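Local structure of putative phosphosugar isomerase (Clostridium difficile, 3G68) at residues B[191-194]-B[195-198]; B[51-54]-B[55-59]; B[241-244]-B[245-249]; B[20-23]-B[24-28]. The protein is a putative phosphosugar isomerase built from two SIS domains and probably binds and isomerises a phosphorylated sugar, though its substrate is not established. All coordinates share one frame; numbering follows the deposited sequence.

Interaction 1: B[191-194]-B[195-198]; sequences YKLS and KQWI. With EDO (1,2-ethanediol), chain E.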
# COMPACT_ATOMS: atom_id res chain seq x y z
N TYR B 191 12.51 -14.55 -35.02
CA TYR B 191 13.87 -15.08 -35.13
C TYR B 191 14.07 -16.31 -34.21
O TYR B 191 14.57 -17.37 -34.64
CB TYR B 191 14.86 -13.96 -34.80
CG TYR B 191 16.31 -14.29 -35.01
CD1 TYR B 191 17.00 -15.04 -34.09
CD2 TYR B 191 17.00 -13.81 -36.13
CE1 TYR B 191 18.33 -15.33 -34.27
CE2 TYR B 191 18.33 -14.11 -36.32
CZ TYR B 191 18.98 -14.88 -35.39
OH TYR B 191 20.29 -15.22 -35.53
N LYS B 192 13.66 -16.17 -32.95
CA LYS B 192 13.77 -17.26 -31.99
C LYS B 192 13.00 -18.51 -32.43
O LYS B 192 13.54 -19.60 -32.38
CB LYS B 192 13.25 -16.81 -30.64
CG LYS B 192 14.17 -15.82 -29.91
CD LYS B 192 13.40 -15.29 -28.68
CE LYS B 192 14.22 -14.38 -27.81
NZ LYS B 192 13.40 -13.86 -26.67
N LEU B 193 11.77 -18.34 -32.89
CA LEU B 193 10.98 -19.49 -33.36
C LEU B 193 11.61 -20.08 -34.64
O LEU B 193 11.68 -21.30 -34.81
CB LEU B 193 9.55 -19.10 -33.59
CG LEU B 193 8.74 -18.77 -32.33
CD1 LEU B 193 7.49 -18.02 -32.74
CD2 LEU B 193 8.43 -20.07 -31.59
N SER B 194 12.09 -19.21 -35.52
CA SER B 194 12.81 -19.66 -36.72
C SER B 194 14.00 -20.57 -36.40
O SER B 194 14.17 -21.63 -37.01
CB SER B 194 13.25 -18.47 -37.55
OG SER B 194 12.14 -17.71 -37.99
N LYS B 195 14.81 -20.16 -35.42
CA LYS B 195 15.98 -20.90 -35.01
C LYS B 195 15.63 -22.32 -34.53
O LYS B 195 16.33 -23.27 -34.85
CB LYS B 195 16.75 -20.10 -33.94
CG LYS B 195 18.08 -20.68 -33.54
CD LYS B 195 18.84 -19.67 -32.68
CE LYS B 195 20.21 -20.22 -32.29
NZ LYS B 195 20.90 -19.39 -31.22
N GLN B 196 14.52 -22.46 -33.80
CA GLN B 196 14.05 -23.75 -33.31
C GLN B 196 13.57 -24.63 -34.48
O GLN B 196 13.88 -25.81 -34.55
CB GLN B 196 12.90 -23.55 -32.31
CG GLN B 196 13.30 -22.85 -31.01
CD GLN B 196 12.09 -22.45 -30.15
OE1 GLN B 196 11.04 -23.13 -30.16
NE2 GLN B 196 12.22 -21.36 -29.40
N TRP B 197 12.81 -24.04 -35.39
CA TRP B 197 12.33 -24.74 -36.60
C TRP B 197 13.49 -25.26 -37.49
O TRP B 197 13.42 -26.40 -37.98
CB TRP B 197 11.35 -23.84 -37.34
CG TRP B 197 10.99 -24.16 -38.76
CD1 TRP B 197 10.06 -25.08 -39.22
CD2 TRP B 197 11.47 -23.48 -39.91
NE1 TRP B 197 9.98 -25.02 -40.59
CE2 TRP B 197 10.83 -24.05 -41.04
CE3 TRP B 197 12.44 -22.47 -40.10
CZ2 TRP B 197 11.10 -23.61 -42.33
CZ3 TRP B 197 12.70 -22.05 -41.39
CH2 TRP B 197 12.04 -22.63 -42.49
N ILE B 198 14.52 -24.44 -37.69
CA ILE B 198 15.70 -24.84 -38.45
C ILE B 198 16.39 -26.06 -37.81
O ILE B 198 16.71 -27.01 -38.51
CB ILE B 198 16.69 -23.69 -38.60
CG1 ILE B 198 16.13 -22.61 -39.51
CG2 ILE B 198 18.01 -24.19 -39.20
CD1 ILE B 198 16.88 -21.24 -39.49
C1 EDO E . 15.57 -11.83 -24.73
O1 EDO E . 14.80 -12.98 -24.36
C2 EDO E . 14.59 -10.70 -24.97
O2 EDO E . 13.85 -10.85 -26.18
O HOH W 1 15.27 -19.99 -30.19
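Ser194 O is met by Ile198 and by the ring of Trp197, residues one turn further along the helix. The backbone bond from Ile198 N to Ser194 O is 2.9 Å long, and two side chains close round the same oxygen. Ile198 puts CG1 beside its own backbone N (chi1 -69°), which lays that branch against Ser194 O at 3.3 Å. Trp197 turns its ring the other way, with CG opposite the amide nitrogen (chi1 164°), and brings the six-membered ring up edge-on: CE3 comes 3.6 Å from Ser194 O, which sits at the ring edge in the plane of the indole. The indole N-H is used elsewhere, on Lys297 O, while Ser194 OG bonds back to Val190 O within the helix.

Elsewhere on the helix Gln196, extended beyond CG, passes Lys192 O, its CG 3.5 Å from that oxygen. The backbone bond from Gln196 N to Lys192 O is weak, and a water supplements it: the water donates to Lys192 O at 2.8 Å and accepts a weak bond from Gln196 NE2. Lys192 itself stretches away fully extended, and its NZ grips both hydroxyls of an ethanediol, O1 at 2.8 Å and O2 at 3.1 Å. That molecule, probably from the crystallisation liquor, also bonds to Asp6 and Thr3 of the second subunit.

Within the fold, helix 187-200 lies across several elements. Tyr191 packs on Met8 and Leu9 of helix 4-20, Ser194 and Trp197 on Pro317 and Ile321 of helix 316-324, and Leu193, Ser194 and Trp197 share Leu299 of the short strand 299-300.

Interaction 2: B[51-54]-B[55-59]; sequences QVQP and YLQNL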
# COMPACT_ATOMS: atom_id res chain seq x y z
N GLN B 51 8.66 -5.01 -53.51
CA GLN B 51 7.90 -5.26 -52.31
C GLN B 51 7.07 -4.09 -51.83
O GLN B 51 5.92 -4.30 -51.46
CB GLN B 51 8.82 -5.72 -51.15
CG GLN B 51 8.10 -6.02 -49.84
CD GLN B 51 7.03 -7.07 -50.00
OE1 GLN B 51 7.24 -8.10 -50.69
NE2 GLN B 51 5.90 -6.86 -49.35
N VAL B 52 7.64 -2.89 -51.85
CA VAL B 52 6.99 -1.69 -51.30
C VAL B 52 6.11 -0.92 -52.31
O VAL B 52 5.19 -0.23 -51.91
CB VAL B 52 8.04 -0.76 -50.66
CG1 VAL B 52 7.41 0.47 -50.06
CG2 VAL B 52 8.80 -1.58 -49.59
N GLN B 53 6.37 -1.09 -53.60
CA GLN B 53 5.55 -0.41 -54.61
C GLN B 53 4.04 -0.52 -54.37
O GLN B 53 3.34 0.49 -54.49
CB GLN B 53 5.95 -0.81 -56.04
CG GLN B 53 5.13 -0.11 -57.13
CD GLN B 53 3.78 -0.76 -57.39
OE1 GLN B 53 3.61 -1.96 -57.21
NE2 GLN B 53 2.82 0.04 -57.87
N PRO B 54 3.51 -1.73 -54.07
CA PRO B 54 2.07 -1.77 -53.83
C PRO B 54 1.63 -0.85 -52.69
O PRO B 54 0.67 -0.09 -52.84
CB PRO B 54 1.79 -3.23 -53.49
CG PRO B 54 2.89 -3.99 -54.16
CD PRO B 54 4.10 -3.09 -53.98
N TYR B 55 2.35 -0.89 -51.57
CA TYR B 55 2.02 -0.02 -50.43
C TYR B 55 1.97 1.42 -50.85
O TYR B 55 1.02 2.13 -50.52
CB TYR B 55 3.09 -0.18 -49.35
CG TYR B 55 3.00 0.75 -48.15
CD1 TYR B 55 2.10 0.50 -47.12
CD2 TYR B 55 3.87 1.83 -48.01
CE1 TYR B 55 2.03 1.35 -46.02
CE2 TYR B 55 3.82 2.66 -46.89
CZ TYR B 55 2.91 2.40 -45.90
OH TYR B 55 2.85 3.20 -44.76
N LEU B 56 2.98 1.82 -51.62
CA LEU B 56 3.10 3.18 -52.05
C LEU B 56 2.00 3.58 -53.02
O LEU B 56 1.46 4.70 -52.92
CB LEU B 56 4.45 3.43 -52.67
CG LEU B 56 5.59 3.44 -51.66
CD1 LEU B 56 6.92 3.59 -52.43
CD2 LEU B 56 5.38 4.55 -50.64
N GLN B 57 1.67 2.67 -53.94
CA GLN B 57 0.60 2.91 -54.90
C GLN B 57 -0.74 3.11 -54.16
O GLN B 57 -1.55 3.94 -54.55
CB GLN B 57 0.51 1.75 -55.90
CG GLN B 57 -0.47 1.97 -57.08
CD GLN B 57 -0.07 3.08 -58.06
OE1 GLN B 57 1.06 3.58 -58.07
NE2 GLN B 57 -0.99 3.44 -58.93
N ASN B 58 -0.96 2.32 -53.10
CA ASN B 58 -2.13 2.46 -52.26
C ASN B 58 -2.13 3.78 -51.47
O ASN B 58 -3.14 4.47 -51.42
CB ASN B 58 -2.21 1.28 -51.31
CG ASN B 58 -3.43 1.30 -50.44
OD1 ASN B 58 -3.37 1.76 -49.29
ND2 ASN B 58 -4.55 0.85 -50.98
N LEU B 59 -0.98 4.17 -50.92
CA LEU B 59 -0.87 5.38 -50.09
C LEU B 59 -0.97 6.70 -50.86
O LEU B 59 -1.73 7.58 -50.48
CB LEU B 59 0.45 5.36 -49.30
CG LEU B 59 0.75 6.43 -48.26
CD1 LEU B 59 -0.34 6.50 -47.19
CD2 LEU B 59 2.10 6.18 -47.63
O HOH W 2 3.77 -3.45 -50.09
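Val52 and Leu56 meet on the buried side of helix 43-59, the crossover helix of a beta-alpha-beta unit in the SIS domain, connecting parallel strands 36-40 and 63-67. Their side chains cross at a slant: Val52 CG1 touches Leu56 CG at 3.8 Å and has CD1 of the same leucine almost as close. The same methyl also approaches Tyr55 CD2, at 4.3 Å. Leu56 continues inward to Val64 of the neighbouring strand.

Tyr55 swings off another way, CG opposite its amide nitrogen (chi1 174°), and reaches Met155 and Leu159 of helix 145-165. Its OH is hydrogen-bonded to Tyr309 OH, and Tyr308 meets the ring edge-to-face.

Gln53 and Gln57 form a second pair, lying side by side and pointing the same way with their amide planes 34° apart. Both chains bend at chi2, and Gln53 NE2 passes 3.5 Å from Gln57 CB. Both amides serve one strand residue: Gln53 NE2 donates to Val64 O and Gln57 OE1 accepts from Val64 N, so two glutamines one turn apart hold both backbone polar groups of Val64.

Pro54 has no amide hydrogen, and the helix kinks where its bond to the preceding turn is missing. Close by, a water stands between the next pair of the helix, donating to Gln51 O at 2.7 Å and accepting from Tyr55 N at 3.3 Å.

Interaction 3: B[241-244]-B[245-249]; sequences YEFE and EFIHG
Glu242 and Glu245 fold over the start of helix 243-250 by contrasting torsions. Glu245 sets CG between its own N and carbonyl carbon (chi1 66°), which doubles the chain back over Glu242 O, CG 3.0 Å from it, and lets OE2 take the N-H of Glu242 at 3.0 Å. Glu242 has CG opposite its amide nitrogen and then bends at chi2 (-81°), curling the carboxylate over the first helical turn. There OE1 receives Glu245 N at 3.0 Å, from the syn side but well out of the carboxylate plane, while OE2 accepts Glu244 N at 3.0 Å from above that plane. Each carboxylate therefore covers the other residue's backbone N-H. The two negative groups stand apart, OE1 of Glu242 being 5.3 Å from OE2 of Glu245, and the N-terminal end of the helix would be expected to favour their charge.

Tyr241, just before the cap in the strand, packs against the first helical turn. The edge of Phe246 points at its ring face, a T-shaped pair with centroids 5.9 Å apart and planes at 78°. Glu245 OE1 instead lies at the edge of the tyrosine ring, 3.6 Å from CD2. Farther along, Ile247 CD1 rests 3.8 Å from Phe243 CE1, and both residues pack on Met274 of helix 271-279. Glu244 OE1 is salt-bridged to Arg270.

These reciprocal bonds of Glu242 at the N-cap and Glu245 three residues later are a capping box, here starting the helix directly after edge strand 238-242 of the second parallel sheet.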
# COMPACT_ATOMS: atom_id res chain seq x y z
N TYR B 241 8.21 -17.77 -56.56
CA TYR B 241 7.02 -17.62 -57.41
C TYR B 241 5.83 -17.13 -56.61
O TYR B 241 5.66 -17.50 -55.45
CB TYR B 241 6.58 -19.00 -57.93
CG TYR B 241 7.63 -19.74 -58.71
CD1 TYR B 241 8.57 -20.54 -58.06
CD2 TYR B 241 7.72 -19.62 -60.08
CE1 TYR B 241 9.54 -21.23 -58.75
CE2 TYR B 241 8.73 -20.31 -60.80
CZ TYR B 241 9.64 -21.11 -60.11
OH TYR B 241 10.61 -21.78 -60.77
N GLU B 242 4.99 -16.30 -57.25
CA GLU B 242 3.68 -15.98 -56.65
C GLU B 242 2.81 -17.26 -56.85
O GLU B 242 3.04 -18.05 -57.77
CB GLU B 242 3.10 -14.69 -57.27
CG GLU B 242 1.68 -14.26 -56.80
CD GLU B 242 0.57 -15.00 -57.53
OE1 GLU B 242 0.78 -15.39 -58.69
OE2 GLU B 242 -0.52 -15.22 -56.94
N PHE B 243 1.82 -17.45 -55.97
CA PHE B 243 0.97 -18.65 -55.94
C PHE B 243 0.31 -19.02 -57.27
O PHE B 243 0.43 -20.15 -57.76
CB PHE B 243 -0.12 -18.46 -54.86
CG PHE B 243 -0.86 -19.70 -54.51
CD1 PHE B 243 -1.99 -20.08 -55.23
CD2 PHE B 243 -0.45 -20.50 -53.46
CE1 PHE B 243 -2.69 -21.25 -54.91
CE2 PHE B 243 -1.16 -21.67 -53.13
CZ PHE B 243 -2.28 -22.03 -53.87
N GLU B 244 -0.40 -18.05 -57.85
CA GLU B 244 -1.04 -18.26 -59.15
C GLU B 244 -0.07 -18.61 -60.27
O GLU B 244 -0.36 -19.52 -61.04
CB GLU B 244 -1.90 -17.07 -59.57
CG GLU B 244 -3.37 -17.27 -59.30
CD GLU B 244 -3.99 -18.32 -60.16
OE1 GLU B 244 -4.90 -18.98 -59.66
OE2 GLU B 244 -3.56 -18.52 -61.32
N GLU B 245 1.06 -17.90 -60.35
CA GLU B 245 2.03 -18.18 -61.41
C GLU B 245 2.64 -19.57 -61.28
O GLU B 245 2.91 -20.23 -62.29
CB GLU B 245 3.13 -17.11 -61.54
CG GLU B 245 4.08 -17.00 -60.38
CD GLU B 245 5.44 -16.40 -60.72
OE1 GLU B 245 6.08 -16.85 -61.71
OE2 GLU B 245 5.89 -15.52 -59.95
N PHE B 246 2.81 -20.06 -60.05
CA PHE B 246 3.31 -21.41 -59.85
C PHE B 246 2.35 -22.43 -60.50
O PHE B 246 2.76 -23.41 -61.08
CB PHE B 246 3.49 -21.72 -58.37
CG PHE B 246 4.03 -23.08 -58.10
CD1 PHE B 246 3.17 -24.17 -57.96
CD2 PHE B 246 5.40 -23.28 -57.96
CE1 PHE B 246 3.67 -25.41 -57.69
CE2 PHE B 246 5.93 -24.53 -57.70
CZ PHE B 246 5.07 -25.61 -57.54
N ILE B 247 1.06 -22.16 -60.40
CA ILE B 247 0.05 -23.04 -60.99
C ILE B 247 0.19 -23.08 -62.51
O ILE B 247 -0.07 -24.11 -63.13
CB ILE B 247 -1.40 -22.60 -60.59
CG1 ILE B 247 -1.57 -22.67 -59.07
CG2 ILE B 247 -2.46 -23.50 -61.24
CD1 ILE B 247 -2.88 -22.07 -58.57
N HIS B 248 0.63 -21.98 -63.12
CA HIS B 248 0.82 -21.93 -64.56
C HIS B 248 2.13 -22.60 -65.03
O HIS B 248 3.02 -21.94 -65.57
CB HIS B 248 0.70 -20.49 -65.05
CG HIS B 248 -0.72 -20.00 -65.10
ND1 HIS B 248 -1.46 -19.99 -66.26
CD2 HIS B 248 -1.54 -19.54 -64.13
CE1 HIS B 248 -2.66 -19.52 -66.01
NE2 HIS B 248 -2.74 -19.24 -64.72
N GLY B 249 2.23 -23.90 -64.76
CA GLY B 249 3.26 -24.77 -65.31
C GLY B 249 4.42 -25.20 -64.45
O GLY B 249 5.11 -26.16 -64.82
O HOH W 3 -5.78 -19.07 -63.79

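Interaction 4: B[20-23]-B[24-28]; sequences SNAD and SLFNE
Phe26 reaches back over Ala22, and it can be followed outward atom by atom. CB sits 3.5 Å from Ala22 O, the oxygen that also accepts the backbone N-H of Phe26 at 3.0 Å. CG stays near the same oxygen, because the first torsion places it beside the backbone N (chi1 -62°) and turns the ring back along the helix. At CD2 the ring makes its tightest approach: Ala22 O lies at its edge, 3.3 Å away and near the ring plane, and Ala22 CB touches the same carbon at 4.0 Å. Leu25 CB stands over one face, offset toward the rim. The phenyl ring packs on helix 145-165, against Leu156, Leu157 and Gln160, with Leu131 also in contact.

The outer side of the turn is polar. Asn21 O takes Leu25 N at 2.9 Å in a nearly straight bond and Ser24 N in a weak one. The Asn21 amide, crossing Leu25 at about a right angle, brings ND2 near Leu25 CB, and OD1 faces the CB of Ser24. One water donates to Asn21 OD1 at 2.7 Å and is also hydrogen-bonded to Ser24 OG; another donates to Ser20 O and accepts from Ser24 N at 3.0 Å, where the backbone leaves helix 4-20. Asp23 turns to helix 145-165, its OD1 forming a salt bridge with Arg163 and accepting from Gln160.

This is a single short helical turn, 22-25, separated from helix 4-20 by Asn21 alone: an amphipathic segment whose Ala22 and Phe26 face the helices while Ser24 faces outward, and whose backbone departs from helical angles at Phe26.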
# COMPACT_ATOMS: atom_id res chain seq x y z
N SER B 20 12.79 7.50 -36.12
CA SER B 20 13.00 8.74 -35.37
C SER B 20 13.68 9.86 -36.17
O SER B 20 13.50 11.02 -35.84
CB SER B 20 13.79 8.50 -34.10
OG SER B 20 13.08 7.61 -33.26
N ASN B 21 14.46 9.52 -37.19
CA ASN B 21 15.17 10.50 -38.03
C ASN B 21 14.41 10.88 -39.28
O ASN B 21 14.92 11.69 -40.08
CB ASN B 21 16.51 9.92 -38.46
CG ASN B 21 17.44 10.96 -39.10
OD1 ASN B 21 17.66 12.04 -38.54
ND2 ASN B 21 17.99 10.62 -40.28
N ALA B 22 13.20 10.35 -39.46
CA ALA B 22 12.44 10.55 -40.71
C ALA B 22 12.03 11.99 -40.97
O ALA B 22 12.07 12.44 -42.12
CB ALA B 22 11.20 9.68 -40.75
N ASP B 23 11.59 12.70 -39.94
CA ASP B 23 11.22 14.12 -40.12
C ASP B 23 12.39 14.94 -40.65
O ASP B 23 12.19 15.84 -41.46
CB ASP B 23 10.69 14.74 -38.81
CG ASP B 23 9.29 14.28 -38.45
OD1 ASP B 23 8.63 13.63 -39.28
OD2 ASP B 23 8.84 14.58 -37.32
N SER B 24 13.61 14.64 -40.20
CA SER B 24 14.80 15.34 -40.68
C SER B 24 15.18 14.90 -42.08
O SER B 24 15.34 15.73 -42.98
CB SER B 24 15.98 15.14 -39.71
OG SER B 24 17.21 15.66 -40.23
N LEU B 25 15.29 13.59 -42.28
CA LEU B 25 15.74 13.04 -43.55
C LEU B 25 14.86 13.41 -44.76
O LEU B 25 15.39 13.76 -45.81
CB LEU B 25 15.91 11.52 -43.46
CG LEU B 25 16.57 10.88 -44.68
CD1 LEU B 25 18.00 11.39 -44.81
CD2 LEU B 25 16.54 9.36 -44.56
N PHE B 26 13.54 13.36 -44.60
CA PHE B 26 12.61 13.60 -45.70
C PHE B 26 12.02 15.02 -45.75
O PHE B 26 11.09 15.28 -46.53
CB PHE B 26 11.48 12.59 -45.57
CG PHE B 26 11.96 11.17 -45.71
CD1 PHE B 26 12.35 10.68 -46.96
CD2 PHE B 26 12.04 10.32 -44.61
CE1 PHE B 26 12.82 9.37 -47.11
CE2 PHE B 26 12.51 8.99 -44.76
CZ PHE B 26 12.88 8.53 -46.02
N ASN B 27 12.56 15.93 -44.95
CA ASN B 27 11.98 17.26 -44.86
C ASN B 27 11.95 18.05 -46.17
O ASN B 27 11.01 18.81 -46.38
CB ASN B 27 12.70 18.11 -43.84
CG ASN B 27 11.88 19.35 -43.47
OD1 ASN B 27 10.74 19.24 -42.99
ND2 ASN B 27 12.42 20.51 -43.72
N GLU B 28 12.96 17.86 -47.01
CA GLU B 28 13.08 18.60 -48.28
C GLU B 28 12.34 17.88 -49.40
O GLU B 28 11.54 18.48 -50.11
CB GLU B 28 14.56 18.78 -48.67
CG GLU B 28 14.82 19.74 -49.86
CD GLU B 28 16.21 19.60 -50.47
OE1 GLU B 28 16.87 18.56 -50.25
OE2 GLU B 28 16.64 20.52 -51.22
O HOH W 4 13.67 13.56 -37.42
O HOH W 5 19.03 14.29 -39.13

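All four contacts are local, within single helices or at their ends, and none touches another. In chain order they run interaction 4, 2, 1, 3. Interactions 4 and 2 both lean on helix 145-165 from different places, with centres 20 Å apart and nearest atoms about 10 Å. Interaction 2 lies on a helix packed on the first parallel sheet, and interaction 3 starts at the end of a strand of the second; their nearest atoms are also about 10 Å apart. Interactions 3 and 4 lie on opposite sides of the chain's centre, 40 Å between centres. Lys192 of interaction 1 holds an ethanediol shared with the second subunit, which interaction 4 also touches, through Ser20.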